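P22 protein (Trypanosoma brucei, PDB 3JV1) acts as an accessory factor in RNA editing specific for cytochrome oxidase subunit II and belongs to the Mam33 family. Local coordinates at residues A[128-131]-A[132-135]; A[152-155]-A[156-160]. All coordinates share one frame; numbering follows the deposited sequence.

Interaction 1: residues A[128-131]-A[132-135]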
loop_
_atom_site.group_PDB
_atom_site.type_symbol
_atom_site.label_atom_id
_atom_site.label_comp_id
_atom_site.label_asym_id
_atom_site.label_seq_id
_atom_site.Cartn_x
_atom_site.Cartn_y
_atom_site.Cartn_z
ATOM N N PRO A 128 5.481 -8.660 18.750
ATOM C CA PRO A 128 6.336 -7.644 19.363
ATOM C C PRO A 128 7.499 -7.230 18.467
ATOM O O PRO A 128 7.824 -7.909 17.487
ATOM C CB PRO A 128 6.838 -8.342 20.619
ATOM C CG PRO A 128 7.050 -9.745 20.122
ATOM C CD PRO A 128 5.769 -9.993 19.321
ATOM N N ASP A 129 8.109 -6.102 18.821
ATOM C CA ASP A 129 9.271 -5.584 18.117
ATOM C C ASP A 129 10.378 -6.551 18.551
ATOM O O ASP A 129 10.600 -6.735 19.748
ATOM C CB ASP A 129 9.568 -4.165 18.613
ATOM C CG ASP A 129 10.787 -3.557 17.962
ATOM O OD1 ASP A 129 11.674 -4.315 17.521
ATOM O OD2 ASP A 129 10.868 -2.312 17.907
ATOM N N LEU A 130 11.046 -7.185 17.594
ATOM C CA LEU A 130 12.099 -8.142 17.924
ATOM C C LEU A 130 13.132 -7.592 18.905
ATOM O O LEU A 130 13.744 -8.343 19.666
ATOM C CB LEU A 130 12.802 -8.615 16.649
ATOM C CG LEU A 130 12.264 -9.900 16.018
ATOM C CD1 LEU A 130 12.539 -11.061 16.966
ATOM C CD2 LEU A 130 10.776 -9.782 15.735
ATOM N N ALA A 131 13.313 -6.278 18.884
ATOM C CA ALA A 131 14.267 -5.618 19.762
ATOM C C ALA A 131 13.849 -5.660 21.231
ATOM O O ALA A 131 14.655 -5.388 22.113
ATOM C CB ALA A 131 14.462 -4.168 19.311
ATOM N N ASP A 132 12.592 -5.988 21.506
ATOM C CA ASP A 132 12.149 -6.054 22.894
ATOM C C ASP A 132 12.170 -7.484 23.420
ATOM O O ASP A 132 11.612 -7.770 24.477
ATOM C CB ASP A 132 10.737 -5.488 23.046
ATOM C CG ASP A 132 10.642 -4.036 22.629
ATOM O OD1 ASP A 132 11.676 -3.337 22.639
ATOM O OD2 ASP A 132 9.521 -3.594 22.302
ATOM N N LEU A 133 12.812 -8.381 22.678
ATOM C CA LEU A 133 12.887 -9.779 23.077
ATOM C C LEU A 133 14.310 -10.191 23.419
ATOM O O LEU A 133 15.263 -9.805 22.743
ATOM C CB LEU A 133 12.357 -10.672 21.954
ATOM C CG LEU A 133 10.946 -10.368 21.436
ATOM C CD1 LEU A 133 10.613 -11.300 20.274
ATOM C CD2 LEU A 133 9.939 -10.527 22.566
ATOM N N GLU A 134 14.447 -10.978 24.478
ATOM C CA GLU A 134 15.754 -11.457 24.900
ATOM C C GLU A 134 16.267 -12.522 23.933
ATOM O O GLU A 134 15.487 -13.150 23.213
ATOM C CB GLU A 134 15.667 -12.026 26.321
ATOM C CG GLU A 134 15.523 -10.959 27.386
ATOM C CD GLU A 134 15.104 -11.520 28.722
ATOM O OE1 GLU A 134 15.048 -12.758 28.853
ATOM O OE2 GLU A 134 14.828 -10.722 29.643
ATOM N N ASP A 135 17.580 -12.722 23.917
ATOM C CA ASP A 135 18.181 -13.711 23.032
ATOM C C ASP A 135 17.619 -15.120 23.179
ATOM O O ASP A 135 17.439 -15.811 22.183
ATOM C CB ASP A 135 19.700 -13.769 23.223
ATOM C CG ASP A 135 20.413 -12.554 22.652
ATOM O OD1 ASP A 135 19.837 -11.859 21.790
ATOM O OD2 ASP A 135 21.565 -12.304 23.057
HETATM O O HOH W 1 7.279 -4.759 20.918
#
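Asp-132 folds back on Asp-129 through its backbone: Asp-132 N donates to Asp-129 O at 2.8 Å in a nearly straight bond (N-H...O 166°), although the donor stands above the carbonyl plane. One residue on, the i to i+3 pattern repeats, with Leu-133 N giving a longer bond of 3.2 Å to Leu-130 O. Two such bonds in succession make a short turn of 3-10 type. Its start is closed by the side chain of Asp-129, whose OD1 accepts from Ala-131 N at 2.9 Å, an Asx turn. The carboxylate gets there with CG anti to the backbone N (chi1 178°), which carries OD1 forward to the N-H of Ala-131; that N-H meets the carboxylate from above its plane.

A water ties the two aspartates together as well, accepting from Asp-129 N at 2.6 Å and donating to Asp-132 OD2 at 2.9 Å. The carboxylates themselves stay apart, with Asp-129 OD2 4.8 Å from Asp-132 OD2; the water on Asp-132 OD2 and the N-H of Ala-131 on Asp-129 OD1 probably ease the closeness of the two like charges.

Leu-133 supplies the apolar side of the turn. Its CD2 lies 3.9 Å from Pro-128 CG, the two side chains crossing at about a right angle, while its CD1 meets Leu-130 CD1 at 3.8 Å.

This small apolar group joins the loop after helix 115-121 to helix 135-146, where both leucines rest on Val-138 and Glu-134 takes the N-cap position. A second subunit packs here too, its Trp-173 on Pro-128 and its Tyr-170 on Leu-133.

Interaction 2: residues A[152-155]-A[156-160]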
loop_
_atom_site.group_PDB
_atom_site.type_symbol
_atom_site.label_atom_id
_atom_site.label_comp_id
_atom_site.label_asym_id
_atom_site.label_seq_id
_atom_site.Cartn_x
_atom_site.Cartn_y
_atom_site.Cartn_z
ATOM N N ASP A 152 20.670 -20.540 6.126
ATOM C CA ASP A 152 21.490 -19.780 5.187
ATOM C C ASP A 152 21.548 -20.426 3.816
ATOM O O ASP A 152 21.700 -19.740 2.804
ATOM C CB ASP A 152 22.912 -19.611 5.722
ATOM C CG ASP A 152 22.968 -18.752 6.961
ATOM O OD1 ASP A 152 22.234 -17.745 7.019
ATOM O OD2 ASP A 152 23.753 -19.076 7.875
ATOM N N THR A 153 21.428 -21.747 3.785
ATOM C CA THR A 153 21.456 -22.473 2.526
ATOM C C THR A 153 20.249 -22.063 1.694
ATOM O O THR A 153 20.373 -21.790 0.507
ATOM C CB THR A 153 21.394 -23.987 2.757
ATOM O OG1 THR A 153 22.432 -24.374 3.662
ATOM C CG2 THR A 153 21.570 -24.726 1.444
ATOM N N LEU A 154 19.081 -22.022 2.328
ATOM C CA LEU A 154 17.855 -21.640 1.640
ATOM C C LEU A 154 17.895 -20.167 1.266
ATOM O O LEU A 154 17.479 -19.788 0.175
ATOM C CB LEU A 154 16.644 -21.898 2.532
ATOM C CG LEU A 154 15.294 -21.555 1.905
ATOM C CD1 LEU A 154 15.041 -22.499 0.718
ATOM C CD2 LEU A 154 14.191 -21.681 2.952
ATOM N N ALA A 155 18.393 -19.338 2.174
ATOM C CA ALA A 155 18.483 -17.906 1.917
ATOM C C ALA A 155 19.390 -17.703 0.718
ATOM O O ALA A 155 19.137 -16.861 -0.142
ATOM C CB ALA A 155 19.050 -17.187 3.132
ATOM N N ASN A 156 20.447 -18.500 0.670
ATOM C CA ASN A 156 21.414 -18.438 -0.408
ATOM C C ASN A 156 20.764 -18.862 -1.723
ATOM O O ASN A 156 21.034 -18.273 -2.771
ATOM C CB ASN A 156 22.594 -19.349 -0.076
ATOM C CG ASN A 156 23.833 -18.997 -0.853
ATOM O OD1 ASN A 156 24.000 -19.400 -2.004
ATOM N ND2 ASN A 156 24.713 -18.226 -0.230
ATOM N N PHE A 157 19.911 -19.884 -1.667
ATOM C CA PHE A 157 19.219 -20.349 -2.860
ATOM C C PHE A 157 18.257 -19.289 -3.386
ATOM O O PHE A 157 18.091 -19.140 -4.588
ATOM C CB PHE A 157 18.413 -21.617 -2.586
ATOM C CG PHE A 157 17.471 -21.975 -3.706
ATOM C CD1 PHE A 157 17.934 -22.620 -4.843
ATOM C CD2 PHE A 157 16.132 -21.609 -3.645
ATOM C CE1 PHE A 157 17.077 -22.896 -5.905
ATOM C CE2 PHE A 157 15.273 -21.877 -4.695
ATOM C CZ PHE A 157 15.744 -22.523 -5.830
ATOM N N ILE A 158 17.610 -18.569 -2.478
ATOM C CA ILE A 158 16.669 -17.531 -2.867
ATOM C C ILE A 158 17.326 -16.403 -3.668
ATOM O O ILE A 158 16.750 -15.929 -4.646
ATOM C CB ILE A 158 15.953 -16.956 -1.619
ATOM C CG1 ILE A 158 14.942 -17.984 -1.106
ATOM C CG2 ILE A 158 15.263 -15.639 -1.951
ATOM C CD1 ILE A 158 14.254 -17.592 0.164
ATOM N N ASP A 159 18.515 -15.969 -3.252
ATOM C CA ASP A 159 19.225 -14.904 -3.966
ATOM C C ASP A 159 19.637 -15.417 -5.332
ATOM O O ASP A 159 19.397 -14.772 -6.353
ATOM C CB ASP A 159 20.486 -14.459 -3.217
ATOM C CG ASP A 159 20.185 -13.583 -2.019
ATOM O OD1 ASP A 159 19.296 -12.711 -2.124
ATOM O OD2 ASP A 159 20.855 -13.755 -0.975
ATOM N N GLN A 160 20.275 -16.581 -5.340
ATOM C CA GLN A 160 20.719 -17.197 -6.583
ATOM C C GLN A 160 19.565 -17.436 -7.554
ATOM O O GLN A 160 19.667 -17.105 -8.738
ATOM C CB GLN A 160 21.436 -18.516 -6.293
ATOM C CG GLN A 160 22.919 -18.367 -5.996
ATOM C CD GLN A 160 23.566 -19.679 -5.570
ATOM O OE1 GLN A 160 23.326 -20.730 -6.166
ATOM N NE2 GLN A 160 24.403 -19.616 -4.540
#
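Leu-154 and Ile-158, one turn apart, point their side chains to the same flank of the helix, but they touch loosely: Leu-154 CG is 4.5 Å from Ile-158 CD1. Together with Ala-155 they press on Phe-96 of strand 95-104. What Ile-158 meets more closely is backbone, its CG1 lying 3.4 Å from Leu-154 O. CG1 sits beside the backbone N and anti to the carbonyl carbon (chi1 -73°), an orientation that turns this branch back toward the preceding turn. The same carbonyl oxygen accepts from Ile-158 N at 2.9 Å and also lies at the edge of the Phe-157 ring, near its plane. Phe-157 swings its ring away from 152-155, toward Met-47, Pro-28 and Pro-31, and its ring meets that of Phe-161.

Asp-152, Thr-153, Asn-156 and Asp-159 form the more exposed, polar flank. In the backbone ladder Asn-156 N bonds to Asp-152 O at 2.8 Å, and Asn-156 CB lies 3.0 Å from Asp-152 O. Asp-159 N donates to Ala-155 O at 3.3 Å, while its carboxylate OD1 forms a salt bridge with Arg-72.

The regular i to i+4 ladder and this division of faces mark the opening turns of an amphipathic alpha-helix packed against an antiparallel sheet.

From the N terminus, the chain passes through helix 2-18 and the antiparallel sheet before reaching interaction 1, which closes a tight turn just ahead of helix 135-146. Interaction 2 follows in series, at the start of helix 152-181, so the two neither nest nor cross. Neither spans a long loop: one shapes the entry to a helix, the other is part of a helix. The centres of interactions 1 and 2 lie about 25 Å apart, and the two do not touch. The turn is at the surface, meeting helix 135-146 and a second subunit, whereas residues 152-160 join the long C-terminal helix to strands 46-51 and 95-104, and through a salt bridge to strand 72-80, within one chain.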